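Local structure of argonaute (Methanocaldococcus jannaschii, 5G5S) at residues 8-13 / 304-309; 154-159 / 604-609; 312-317 / 491-496. The protein cuts single-stranded DNA targets matched by a short DNA guide and may defend its archaeal host against invading genetic elements. One frame throughout, in Å; residues are numbered along the deposited sequence.

How the contacts relate
Contacts 1 and 2 adjoin, with centres 15 Å apart. Segment 8-13 of contact 1 also touches both segments of contact 2: N13 ND2 lies 2.7 Å from L155 O, and K11 O lies 2.8 Å from F608 N, both probable hydrogen bonds. Contact 3 stands 28 Å from contact 1 between centres, yet follows it directly in sequence, since strand 302-308 leads to strand 314-317. Segment 154-159 of contact 2 ends in H159, which interacts with guide DNA, and the K604 side chain is about 12 Å from that of D572, a manganese ligand by similarity. In contact 3 the F491 side chain is about 10 Å from those of the guide-DNA sites S671 and Q481.

Contact 1. Residues 8-13 / 304-309; sequences VTYKIN and LEFMKF
V8 O accepts the shortest bond across the contact, from F306 N at 2.7 Å, with an N-H...O angle of 148° and the donor tilted from the carbonyl plane. V8 N returns a straighter bond to F306 O, whose donor lies in the carbonyl plane, so the two residues form an antiparallel hydrogen-bonded pair. Y10 and L304 make the next such pair: Y10 N reaches L304 O at 2.8 Å, and L304 N reaches Y10 O. Between them T9 and E305 are a non-hydrogen-bonded pair, where T9 CA approaches L304 O at 3.4 Å in a CA-H...O contact. Strand 7-12 thus pairs with 302-308 in a mixed sheet, and that strand in turn with 614-618, which belongs to the PIWI part of the chain.

V8, Y10, L304 and F306 share one face. F306 CG is anti to the carbonyl carbon (chi1 -81°), and the ring meets V8 O and I12 CG2 at its edge, near its plane, with I12 CG2 4.0 Å from F306 CZ. F306 CE1 meets Y10 CB obliquely, also at 4.0 Å. I12 CD1 extends further to L304 CD2, 4.1 Å away, the two side chains crossing at a slant. The Y10 hydroxyl is turned to D611, its hydrogen-bond partner.

Four backbone bonds therefore set the register, while apolar side chains gather on the face of Y10 and F306 and the exposed T9 and E305 occupy the other, which implies a two-faced ribbon with its greasy side turned inward.

Contact 2. Residues 154-159 / 604-609; sequences ILNFRH and KYKVFT
N156 and K606 meet at the amide oxygen OD1, the two side chains crossing at about a right angle. From the lysine CB, the first torsion places CG anti to the carbonyl carbon (chi1 -71°), and CG already touches N156 OD1 at 3.3 Å. CD keeps more distance from that oxygen, and CE again lies 3.3 Å from OD1; the bend at chi4 (-61°) then sets NZ. NZ ends 3.2 Å from OD1 in a weak hydrogen bond; it is as near to N156 ND2, but those two are both donors. The same NZ gives a bond of 3.0 Å to Y605 O from above the carbonyl plane, 51° out of it. N156 ND2 is engaged by E141 on the paired strand 134-147.

The segment 604-609 is an irregular connection between strands 593-600 and 614-618 of the PIWI domain, which has an RNase H-like fold. It passes here against the long strand 150-163, in the antiparallel sheet that also takes in strands of the PAZ range, such as 255-260.

At the other end, I154 CG2 lies 3.4 Å from K604 O and 3.8 Å from K604 CB. I154 CD1 reaches Y605 CE1 at 3.9 Å, obliquely to the ring, whose hydroxyl bonds D621. K604 O also accepts a hydrogen bond from N13 ND2, and N13 OD1 takes one from K606 N.

Contact 3. Residues 312-317 / 491-496; sequences TPLLVK and FILDSK
A small antiparallel sheet of three strands, with 314-317 in the middle between 323-326 and 492-493, contains this contact and joins the strand following 302-308 to the early part of the Piwi family region. L315 and I492 form its hydrogen-bonded pair: L315 N reaches I492 O at 2.9 Å with an N-H...O angle of 170°, although from 37° above the carbonyl plane, whereas I492 N meets L315 O in plane. Beyond L314 and L493, the pairing frays into a weak bond from D494 N to P313 O, 3.3 Å long.

On the L315 side, L315 CB meets I492 CG1 at 3.8 Å. Both methyls of L315 meet one oxygen, D494 OD1, with CD1 and CD2 each 3.5 Å from it. The other oxygen, D494 OD2, comes to P313 CG at 3.7 Å.

The F491 side chain lies beside that of L314, pointing the same way, and its CD2 meets L314 CD2 at 3.8 Å, obliquely to the ring. V316 CG1 packs on F491 CB, and Y670 stacks on the F491 ring, which is about 10 Å, between side chains, from the guide-DNA sites S671 and Q481.

Two sound backbone bonds therefore carry the pairing with the middle strand, while a salt bridge from D494 OD2 links the loop after 492-493 to K325 of strand 323-326, beside P313.

Contact 1. Residues 8-13 / 304-309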
loop_
_atom_site.group_PDB
_atom_site.type_symbol
_atom_site.label_atom_id
_atom_site.label_comp_id
_atom_site.label_asym_id
_atom_site.label_seq_id
_atom_site.Cartn_x
_atom_site.Cartn_y
_atom_site.Cartn_z
ATOM N N VAL A 8 -8.230 -14.281 -22.521
ATOM C CA VAL A 8 -7.090 -13.741 -23.266
ATOM C C VAL A 8 -5.850 -14.411 -22.682
ATOM O O VAL A 8 -5.675 -14.443 -21.467
ATOM C CB VAL A 8 -6.969 -12.191 -23.300
ATOM C CG1 VAL A 8 -5.977 -11.758 -24.377
ATOM C CG2 VAL A 8 -8.323 -11.524 -23.542
ATOM N N THR A 9 -5.034 -14.995 -23.544
ATOM C CA THR A 9 -3.837 -15.732 -23.160
ATOM C C THR A 9 -2.629 -14.807 -23.040
ATOM O O THR A 9 -2.393 -13.996 -23.935
ATOM C CB THR A 9 -3.703 -17.008 -24.027
ATOM O OG1 THR A 9 -2.631 -17.806 -23.552
ATOM C CG2 THR A 9 -3.519 -16.716 -25.512
ATOM N N TYR A 10 -1.911 -14.873 -21.905
ATOM C CA TYR A 10 -0.734 -14.041 -21.614
ATOM C C TYR A 10 0.317 -14.822 -20.856
ATOM O O TYR A 10 -0.024 -15.705 -20.066
ATOM C CB TYR A 10 -1.101 -12.770 -20.797
ATOM C CG TYR A 10 -1.839 -11.708 -21.579
ATOM C CD1 TYR A 10 -1.285 -11.152 -22.729
ATOM C CD2 TYR A 10 -3.085 -11.250 -21.168
ATOM C CE1 TYR A 10 -1.979 -10.206 -23.482
ATOM C CE2 TYR A 10 -3.772 -10.276 -21.892
ATOM C CZ TYR A 10 -3.218 -9.763 -23.054
ATOM O OH TYR A 10 -3.884 -8.811 -23.791
ATOM N N LYS A 11 1.589 -14.458 -21.058
ATOM C CA LYS A 11 2.740 -15.063 -20.396
ATOM C C LYS A 11 2.992 -14.434 -19.021
ATOM O O LYS A 11 2.877 -13.213 -18.862
ATOM C CB LYS A 11 4.003 -14.926 -21.266
ATOM C CG LYS A 11 3.957 -15.700 -22.576
ATOM C CD LYS A 11 3.753 -14.772 -23.759
ATOM C CE LYS A 11 3.747 -15.529 -25.062
ATOM N NZ LYS A 11 3.319 -14.672 -26.199
ATOM N N ILE A 12 3.354 -15.279 -18.038
ATOM C CA ILE A 12 3.711 -14.885 -16.670
ATOM C C ILE A 12 5.119 -15.424 -16.362
ATOM O O ILE A 12 5.580 -16.335 -17.048
ATOM C CB ILE A 12 2.647 -15.292 -15.582
ATOM C CG1 ILE A 12 2.400 -16.816 -15.537
ATOM C CG2 ILE A 12 1.335 -14.515 -15.743
ATOM C CD1 ILE A 12 1.946 -17.346 -14.150
ATOM N N ASN A 13 5.790 -14.870 -15.345
ATOM C CA ASN A 13 7.140 -15.267 -14.931
ATOM C C ASN A 13 7.199 -16.605 -14.130
ATOM O O ASN A 13 7.895 -16.699 -13.112
ATOM C CB ASN A 13 7.814 -14.107 -14.160
ATOM C CG ASN A 13 7.161 -13.747 -12.837
ATOM O OD1 ASN A 13 5.964 -13.939 -12.615
ATOM N ND2 ASN A 13 7.953 -13.262 -11.915
ATOM N N LEU A 304 -0.883 -18.321 -19.587
ATOM C CA LEU A 304 -2.070 -18.371 -18.754
ATOM C C LEU A 304 -3.260 -17.656 -19.384
ATOM O O LEU A 304 -3.082 -16.600 -19.991
ATOM C CB LEU A 304 -1.714 -17.709 -17.404
ATOM C CG LEU A 304 -2.572 -18.025 -16.198
ATOM C CD1 LEU A 304 -2.616 -19.529 -15.924
ATOM C CD2 LEU A 304 -2.064 -17.268 -14.983
ATOM N N GLU A 305 -4.477 -18.212 -19.188
ATOM C CA GLU A 305 -5.741 -17.644 -19.664
ATOM C C GLU A 305 -6.255 -16.614 -18.642
ATOM O O GLU A 305 -6.340 -16.914 -17.451
ATOM C CB GLU A 305 -6.785 -18.746 -19.894
ATOM C CG GLU A 305 -6.539 -19.595 -21.131
ATOM C CD GLU A 305 -7.562 -20.691 -21.352
ATOM O OE1 GLU A 305 -7.779 -21.508 -20.426
ATOM O OE2 GLU A 305 -8.132 -20.751 -22.466
ATOM N N PHE A 306 -6.591 -15.403 -19.119
ATOM C CA PHE A 306 -7.056 -14.288 -18.293
ATOM C C PHE A 306 -8.469 -13.839 -18.649
ATOM O O PHE A 306 -8.780 -13.645 -19.825
ATOM C CB PHE A 306 -6.095 -13.071 -18.441
ATOM C CG PHE A 306 -4.823 -13.106 -17.623
ATOM C CD1 PHE A 306 -3.761 -13.926 -17.989
ATOM C CD2 PHE A 306 -4.669 -12.285 -16.513
ATOM C CE1 PHE A 306 -2.580 -13.947 -17.237
ATOM C CE2 PHE A 306 -3.492 -12.317 -15.754
ATOM C CZ PHE A 306 -2.459 -13.150 -16.119
ATOM N N MET A 307 -9.305 -13.625 -17.626
ATOM C CA MET A 307 -10.639 -13.059 -17.793
ATOM C C MET A 307 -10.432 -11.529 -17.941
ATOM O O MET A 307 -9.422 -10.988 -17.469
ATOM C CB MET A 307 -11.540 -13.359 -16.556
ATOM C CG MET A 307 -11.250 -12.446 -15.352
ATOM S SD MET A 307 -12.343 -12.535 -13.914
ATOM C CE MET A 307 -13.667 -11.526 -14.442
ATOM N N LYS A 308 -11.390 -10.840 -18.568
ATOM C CA LYS A 308 -11.346 -9.386 -18.678
ATOM C C LYS A 308 -12.482 -8.854 -17.810
ATOM O O LYS A 308 -13.594 -9.377 -17.879
ATOM C CB LYS A 308 -11.460 -8.914 -20.137
ATOM C CG LYS A 308 -10.971 -7.471 -20.311
ATOM C CD LYS A 308 -10.506 -7.176 -21.730
ATOM C CE LYS A 308 -9.012 -6.962 -21.840
ATOM N NZ LYS A 308 -8.590 -5.652 -21.288
ATOM N N PHE A 309 -12.198 -7.874 -16.943
ATOM C CA PHE A 309 -13.223 -7.337 -16.059
ATOM C C PHE A 309 -14.208 -6.440 -16.793
ATOM O O PHE A 309 -13.848 -5.795 -17.775
ATOM C CB PHE A 309 -12.593 -6.580 -14.874
ATOM C CG PHE A 309 -11.569 -7.340 -14.068
ATOM C CD1 PHE A 309 -11.877 -8.576 -13.508
ATOM C CD2 PHE A 309 -10.323 -6.788 -13.801
ATOM C CE1 PHE A 309 -10.934 -9.270 -12.751
ATOM C CE2 PHE A 309 -9.384 -7.474 -13.029
ATOM C CZ PHE A 309 -9.695 -8.712 -12.507
#

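Contact 2. Residues 154-159 / 604-609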
loop_
_atom_site.group_PDB
_atom_site.type_symbol
_atom_site.label_atom_id
_atom_site.label_comp_id
_atom_site.label_asym_id
_atom_site.label_seq_id
_atom_site.Cartn_x
_atom_site.Cartn_y
_atom_site.Cartn_z
ATOM N N ILE A 154 8.555 -19.199 -9.739
ATOM C CA ILE A 154 8.215 -17.798 -10.001
ATOM C C ILE A 154 9.558 -17.089 -9.891
ATOM O O ILE A 154 10.237 -17.206 -8.870
ATOM C CB ILE A 154 7.129 -17.227 -9.031
ATOM C CG1 ILE A 154 5.892 -18.157 -8.891
ATOM C CG2 ILE A 154 6.734 -15.788 -9.378
ATOM C CD1 ILE A 154 5.221 -18.650 -10.199
ATOM N N LEU A 155 9.985 -16.449 -10.975
ATOM C CA LEU A 155 11.283 -15.788 -11.035
ATOM C C LEU A 155 11.134 -14.281 -11.270
ATOM O O LEU A 155 10.570 -13.853 -12.276
ATOM C CB LEU A 155 12.148 -16.469 -12.111
ATOM C CG LEU A 155 13.666 -16.340 -12.015
ATOM C CD1 LEU A 155 14.198 -16.866 -10.679
ATOM C CD2 LEU A 155 14.321 -17.099 -13.159
ATOM N N ASN A 156 11.594 -13.488 -10.298
ATOM C CA ASN A 156 11.500 -12.040 -10.356
ATOM C C ASN A 156 12.869 -11.395 -10.250
ATOM O O ASN A 156 13.695 -11.828 -9.455
ATOM C CB ASN A 156 10.577 -11.522 -9.251
ATOM C CG ASN A 156 9.924 -10.195 -9.547
ATOM O OD1 ASN A 156 9.742 -9.806 -10.704
ATOM N ND2 ASN A 156 9.520 -9.489 -8.497
ATOM N N PHE A 157 13.115 -10.377 -11.070
ATOM C CA PHE A 157 14.378 -9.653 -11.058
ATOM C C PHE A 157 14.092 -8.237 -10.569
ATOM O O PHE A 157 13.281 -7.522 -11.164
ATOM C CB PHE A 157 15.040 -9.696 -12.446
ATOM C CG PHE A 157 16.387 -9.032 -12.568
ATOM C CD1 PHE A 157 17.459 -9.440 -11.780
ATOM C CD2 PHE A 157 16.605 -8.031 -13.510
ATOM C CE1 PHE A 157 18.708 -8.823 -11.898
ATOM C CE2 PHE A 157 17.864 -7.440 -13.651
ATOM C CZ PHE A 157 18.904 -7.833 -12.837
ATOM N N ARG A 158 14.695 -7.867 -9.434
ATOM C CA ARG A 158 14.445 -6.564 -8.824
ATOM C C ARG A 158 15.667 -5.685 -8.680
ATOM O O ARG A 158 16.784 -6.178 -8.534
ATOM C CB ARG A 158 13.733 -6.727 -7.477
ATOM C CG ARG A 158 12.586 -5.757 -7.313
ATOM C CD ARG A 158 11.282 -6.487 -7.101
ATOM N NE ARG A 158 10.987 -6.660 -5.681
ATOM C CZ ARG A 158 10.295 -5.793 -4.945
ATOM N NH1 ARG A 158 9.834 -4.671 -5.485
ATOM N NH2 ARG A 158 10.065 -6.038 -3.661
ATOM N N HIS A 159 15.438 -4.367 -8.724
ATOM C CA HIS A 159 16.475 -3.361 -8.554
ATOM C C HIS A 159 16.201 -2.578 -7.292
ATOM O O HIS A 159 15.118 -2.018 -7.125
ATOM C CB HIS A 159 16.579 -2.443 -9.777
ATOM C CG HIS A 159 16.917 -3.173 -11.036
ATOM N ND1 HIS A 159 18.227 -3.460 -11.375
ATOM C CD2 HIS A 159 16.098 -3.683 -11.983
ATOM C CE1 HIS A 159 18.165 -4.106 -12.527
ATOM N NE2 HIS A 159 16.906 -4.273 -12.928
ATOM N N LYS A 604 5.847 -11.553 -6.087
ATOM C CA LYS A 604 6.827 -12.029 -7.060
ATOM C C LYS A 604 6.309 -12.218 -8.494
ATOM O O LYS A 604 7.126 -12.436 -9.392
ATOM C CB LYS A 604 7.481 -13.324 -6.538
ATOM C CG LYS A 604 8.100 -13.146 -5.151
ATOM C CD LYS A 604 8.762 -14.421 -4.713
ATOM C CE LYS A 604 9.624 -14.267 -3.476
ATOM N NZ LYS A 604 8.808 -14.153 -2.248
ATOM N N TYR A 605 4.976 -12.139 -8.716
ATOM C CA TYR A 605 4.372 -12.331 -10.045
ATOM C C TYR A 605 4.593 -11.177 -10.981
ATOM O O TYR A 605 4.600 -10.029 -10.551
ATOM C CB TYR A 605 2.860 -12.621 -9.976
ATOM C CG TYR A 605 2.479 -13.957 -9.378
ATOM C CD1 TYR A 605 2.579 -15.131 -10.118
ATOM C CD2 TYR A 605 1.907 -14.035 -8.112
ATOM C CE1 TYR A 605 2.165 -16.356 -9.595
ATOM C CE2 TYR A 605 1.507 -15.252 -7.572
ATOM C CZ TYR A 605 1.637 -16.412 -8.317
ATOM O OH TYR A 605 1.248 -17.610 -7.778
ATOM N N LYS A 606 4.720 -11.489 -12.282
ATOM C CA LYS A 606 4.858 -10.536 -13.380
ATOM C C LYS A 606 4.085 -11.074 -14.555
ATOM O O LYS A 606 4.227 -12.250 -14.884
ATOM C CB LYS A 606 6.336 -10.342 -13.811
ATOM C CG LYS A 606 7.235 -9.598 -12.838
ATOM C CD LYS A 606 6.808 -8.140 -12.594
ATOM C CE LYS A 606 7.396 -7.567 -11.317
ATOM N NZ LYS A 606 6.967 -8.302 -10.089
ATOM N N VAL A 607 3.286 -10.216 -15.201
ATOM C CA VAL A 607 2.526 -10.558 -16.409
ATOM C C VAL A 607 3.210 -9.831 -17.563
ATOM O O VAL A 607 3.332 -8.605 -17.539
ATOM C CB VAL A 607 1.009 -10.238 -16.320
ATOM C CG1 VAL A 607 0.245 -10.928 -17.449
ATOM C CG2 VAL A 607 0.435 -10.649 -14.967
ATOM N N PHE A 608 3.706 -10.595 -18.550
ATOM C CA PHE A 608 4.437 -10.037 -19.680
ATOM C C PHE A 608 3.478 -9.420 -20.718
ATOM O O PHE A 608 3.334 -9.940 -21.827
ATOM C CB PHE A 608 5.401 -11.087 -20.287
ATOM C CG PHE A 608 6.346 -11.817 -19.343
ATOM C CD1 PHE A 608 6.645 -11.299 -18.080
ATOM C CD2 PHE A 608 6.978 -12.992 -19.740
ATOM C CE1 PHE A 608 7.508 -11.978 -17.214
ATOM C CE2 PHE A 608 7.869 -13.649 -18.888
ATOM C CZ PHE A 608 8.131 -13.138 -17.634
ATOM N N THR A 609 2.794 -8.319 -20.317
ATOM C CA THR A 609 1.831 -7.576 -21.139
ATOM C C THR A 609 1.628 -6.117 -20.712
ATOM O O THR A 609 1.812 -5.767 -19.544
ATOM C CB THR A 609 0.468 -8.308 -21.216
ATOM O OG1 THR A 609 -0.297 -7.691 -22.250
ATOM C CG2 THR A 609 -0.328 -8.264 -19.886
#

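Contact 3. Residues 312-317 / 491-496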
loop_
_atom_site.group_PDB
_atom_site.type_symbol
_atom_site.label_atom_id
_atom_site.label_comp_id
_atom_site.label_asym_id
_atom_site.label_seq_id
_atom_site.Cartn_x
_atom_site.Cartn_y
_atom_site.Cartn_z
ATOM N N THR A 312 -17.644 -1.608 -14.955
ATOM C CA THR A 312 -18.807 -1.376 -14.103
ATOM C C THR A 312 -19.232 0.092 -14.093
ATOM O O THR A 312 -18.385 0.968 -13.949
ATOM C CB THR A 312 -18.601 -2.055 -12.740
ATOM O OG1 THR A 312 -18.437 -3.458 -12.969
ATOM C CG2 THR A 312 -19.756 -1.825 -11.758
ATOM N N PRO A 313 -20.519 0.393 -14.355
ATOM C CA PRO A 313 -20.929 1.795 -14.350
ATOM C C PRO A 313 -21.046 2.336 -12.931
ATOM O O PRO A 313 -21.100 1.578 -11.955
ATOM C CB PRO A 313 -22.269 1.802 -15.104
ATOM C CG PRO A 313 -22.658 0.377 -15.277
ATOM C CD PRO A 313 -21.673 -0.501 -14.576
ATOM N N LEU A 314 -21.036 3.664 -12.835
ATOM C CA LEU A 314 -21.157 4.402 -11.599
ATOM C C LEU A 314 -22.468 5.154 -11.649
ATOM O O LEU A 314 -22.977 5.451 -12.735
ATOM C CB LEU A 314 -19.971 5.382 -11.430
ATOM C CG LEU A 314 -18.560 4.767 -11.424
ATOM C CD1 LEU A 314 -17.509 5.790 -11.809
ATOM C CD2 LEU A 314 -18.229 4.125 -10.089
ATOM N N LEU A 315 -23.034 5.436 -10.475
ATOM C CA LEU A 315 -24.270 6.194 -10.369
ATOM C C LEU A 315 -23.996 7.535 -9.711
ATOM O O LEU A 315 -23.221 7.621 -8.762
ATOM C CB LEU A 315 -25.338 5.418 -9.595
ATOM C CG LEU A 315 -25.941 4.201 -10.279
ATOM C CD1 LEU A 315 -26.761 3.399 -9.296
ATOM C CD2 LEU A 315 -26.815 4.601 -11.478
ATOM N N VAL A 316 -24.629 8.575 -10.231
ATOM C CA VAL A 316 -24.567 9.969 -9.785
ATOM C C VAL A 316 -25.981 10.517 -9.902
ATOM O O VAL A 316 -26.817 9.885 -10.554
ATOM C CB VAL A 316 -23.585 10.817 -10.641
ATOM C CG1 VAL A 316 -22.155 10.624 -10.187
ATOM C CG2 VAL A 316 -23.723 10.523 -12.133
ATOM N N LYS A 317 -26.254 11.691 -9.319
ATOM C CA LYS A 317 -27.577 12.287 -9.488
ATOM C C LYS A 317 -27.549 13.256 -10.676
ATOM O O LYS A 317 -26.477 13.742 -11.045
ATOM C CB LYS A 317 -28.069 12.990 -8.203
ATOM C CG LYS A 317 -28.083 12.117 -6.938
ATOM C CD LYS A 317 -29.130 11.006 -6.969
ATOM C CE LYS A 317 -29.407 10.436 -5.600
ATOM N NZ LYS A 317 -30.148 11.397 -4.738
ATOM N N PHE A 491 -20.269 9.887 -6.309
ATOM C CA PHE A 491 -20.705 8.748 -7.108
ATOM C C PHE A 491 -20.735 7.468 -6.285
ATOM O O PHE A 491 -19.981 7.335 -5.321
ATOM C CB PHE A 491 -19.813 8.587 -8.364
ATOM C CG PHE A 491 -18.332 8.492 -8.087
ATOM C CD1 PHE A 491 -17.550 9.638 -7.994
ATOM C CD2 PHE A 491 -17.715 7.255 -7.934
ATOM C CE1 PHE A 491 -16.182 9.549 -7.705
ATOM C CE2 PHE A 491 -16.347 7.166 -7.658
ATOM C CZ PHE A 491 -15.592 8.312 -7.533
ATOM N N ILE A 492 -21.631 6.540 -6.647
ATOM C CA ILE A 492 -21.760 5.235 -5.993
ATOM C C ILE A 492 -21.635 4.122 -7.049
ATOM O O ILE A 492 -21.505 4.421 -8.240
ATOM C CB ILE A 492 -23.039 5.112 -5.100
ATOM C CG1 ILE A 492 -24.340 5.188 -5.923
ATOM C CG2 ILE A 492 -23.035 6.130 -3.951
ATOM C CD1 ILE A 492 -25.300 4.096 -5.662
ATOM N N LEU A 493 -21.656 2.852 -6.611
ATOM C CA LEU A 493 -21.588 1.701 -7.511
ATOM C C LEU A 493 -22.971 1.370 -8.036
ATOM O O LEU A 493 -23.933 1.407 -7.266
ATOM C CB LEU A 493 -21.000 0.481 -6.796
ATOM C CG LEU A 493 -19.493 0.491 -6.546
ATOM C CD1 LEU A 493 -19.107 -0.580 -5.554
ATOM C CD2 LEU A 493 -18.713 0.304 -7.846
ATOM N N ASP A 494 -23.079 1.038 -9.342
ATOM C CA ASP A 494 -24.351 0.669 -9.964
ATOM C C ASP A 494 -24.816 -0.711 -9.508
ATOM O O ASP A 494 -26.021 -0.978 -9.497
ATOM C CB ASP A 494 -24.266 0.731 -11.502
ATOM C CG ASP A 494 -25.573 0.447 -12.229
ATOM O OD1 ASP A 494 -26.593 1.093 -11.895
ATOM O OD2 ASP A 494 -25.573 -0.414 -13.136
ATOM N N SER A 495 -23.863 -1.587 -9.146
ATOM C CA SER A 495 -24.166 -2.940 -8.690
ATOM C C SER A 495 -24.028 -3.068 -7.165
ATOM O O SER A 495 -22.977 -2.727 -6.604
ATOM C CB SER A 495 -23.278 -3.962 -9.403
ATOM O OG SER A 495 -21.905 -3.761 -9.097
ATOM N N LYS A 496 -25.100 -3.553 -6.502
ATOM C CA LYS A 496 -25.121 -3.787 -5.056
ATOM C C LYS A 496 -24.547 -5.171 -4.767
ATOM O O LYS A 496 -24.831 -6.140 -5.483
ATOM C CB LYS A 496 -26.534 -3.642 -4.475
#